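Local coordinates for putative thiosugar synthase (Amycolatopsis orientalis, PDB 4N6F) that catalyses 2-thiosugar formation with sulphur supplied by a carrier protein, probably from a sugar phosphate bound in its ThiG-like TIM barrel, at the interface of chains A and B. Sequence-based numbering; all coordinates share one arbitrary frame. Chains: chain A/B, Putative thiosugar synthase.

The interface of chains A and B. Residues chain A 199, 201; chain B 204-205, 208, 252.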
loop_
_atom_site.group_PDB
_atom_site.type_symbol
_atom_site.label_atom_id
_atom_site.label_comp_id
_atom_site.label_asym_id
_atom_site.label_seq_id
_atom_site.Cartn_x
_atom_site.Cartn_y
_atom_site.Cartn_z
ATOM N N SER A 199 -5.128 2.763 7.843
ATOM C CA SER A 199 -5.138 3.310 6.484
ATOM C C SER A 199 -4.715 2.281 5.442
ATOM O O SER A 199 -4.330 1.155 5.778
ATOM C CB SER A 199 -4.210 4.522 6.404
ATOM O OG SER A 199 -2.848 4.131 6.485
ATOM N N ARG A 201 -2.077 1.892 3.608
ATOM C CA ARG A 201 -0.727 1.345 3.677
ATOM C C ARG A 201 -0.632 0.126 4.594
ATOM O O ARG A 201 0.200 -0.732 4.366
ATOM C CB ARG A 201 0.291 2.401 4.104
ATOM C CG ARG A 201 0.333 2.690 5.588
ATOM C CD ARG A 201 1.522 3.579 5.915
ATOM N NE ARG A 201 1.594 3.886 7.338
ATOM C CZ ARG A 201 1.064 4.963 7.919
ATOM N NH1 ARG A 201 1.203 5.134 9.231
ATOM N NH2 ARG A 201 0.400 5.874 7.208
ATOM N N ALA B 204 2.683 3.130 -1.178
ATOM C CA ALA B 204 1.453 3.560 -0.524
ATOM C C ALA B 204 1.770 4.444 0.682
ATOM O O ALA B 204 1.137 5.467 0.882
ATOM C CB ALA B 204 0.620 2.359 -0.106
ATOM N N GLU B 205 2.777 4.059 1.456
ATOM C CA GLU B 205 3.188 4.819 2.619
ATOM C C GLU B 205 3.679 6.225 2.237
ATOM O O GLU B 205 3.234 7.215 2.812
ATOM C CB GLU B 205 4.264 4.060 3.389
ATOM C CG GLU B 205 4.691 4.740 4.684
ATOM C CD GLU B 205 5.760 3.965 5.431
ATOM O OE1 GLU B 205 6.202 4.453 6.490
ATOM O OE2 GLU B 205 6.170 2.874 4.964
ATOM N N GLU B 208 0.885 8.482 1.491
ATOM C CA GLU B 208 0.180 8.851 2.726
ATOM C C GLU B 208 0.935 9.900 3.557
ATOM O O GLU B 208 0.371 10.484 4.465
ATOM C CB GLU B 208 -0.124 7.610 3.577
ATOM C CG GLU B 208 -1.235 6.740 3.002
ATOM C CD GLU B 208 -1.671 5.600 3.919
ATOM O OE1 GLU B 208 -2.486 4.763 3.463
ATOM O OE2 GLU B 208 -1.221 5.535 5.091
ATOM N N VAL B 252 -3.080 7.614 12.577
ATOM C CA VAL B 252 -2.266 7.161 11.449
ATOM C C VAL B 252 -1.102 8.138 11.217
ATOM O O VAL B 252 0.014 7.714 10.915
ATOM C CB VAL B 252 -3.111 7.008 10.164
ATOM C CG1 VAL B 252 -2.230 6.713 8.958
ATOM C CG2 VAL B 252 -4.140 5.903 10.342
#
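The carboxylate of B:Glu208 reaches across to the N-terminal end of helix 200-208 of chain A, where A:Ser199, in the loop just before it, and A:Arg201, in its first turn, take hold of both oxygens. This patch belongs to the two-fold interface between two TIM barrels of the ThiG family, in which the 200-208 helices of both copies meet; each contact recurs with the chains exchanged, although the structure alone does not prove that this dimer is the biological one. Two donors converge on OE2 of B:Glu208. The hydroxyl OG of A:Ser199 gives it a hydrogen bond of 2.6 Å from the syn side, slightly out of the carboxylate plane. The guanidinium NH2 of A:Arg201 forms a salt bridge with OE2 of B:Glu208 at 2.7 Å, approaching nearly in line with the C-O bond. That bond is bent (133° at H), and the guanidinium and carboxylate planes stand 65° apart, an end-on grip rather than a flat two-pronged pairing. The other oxygen, OE1 of B:Glu208, takes the backbone N-H of A:Arg201 at 2.9 Å from above the carboxylate plane. A negative group placed at this helix N-terminus would probably be stabilised by the helix dipole as well as by the arginine.

A:Arg201 has CG lodged between its own backbone N and carbonyl carbon (chi1 79°) and runs extended to NE, which carries the chain past the carboxylate before the guanidinium turns back to it. Its CD lies against CG of B:Glu205 at 3.6 Å, an aliphatic contact on the side away from A:Ser199. The carboxylate of B:Glu205 does not touch the guanidinium, yet their opposite charges may attract, with NE of A:Arg201 4.7 Å from OE1 of B:Glu205. At the far end, B:Val252, itself poorly ordered, at the end of the 3-10 turn 250-252, offers its carbonyl O in the guanidinium plane to NH1 of A:Arg201 for a straight but weak hydrogen bond.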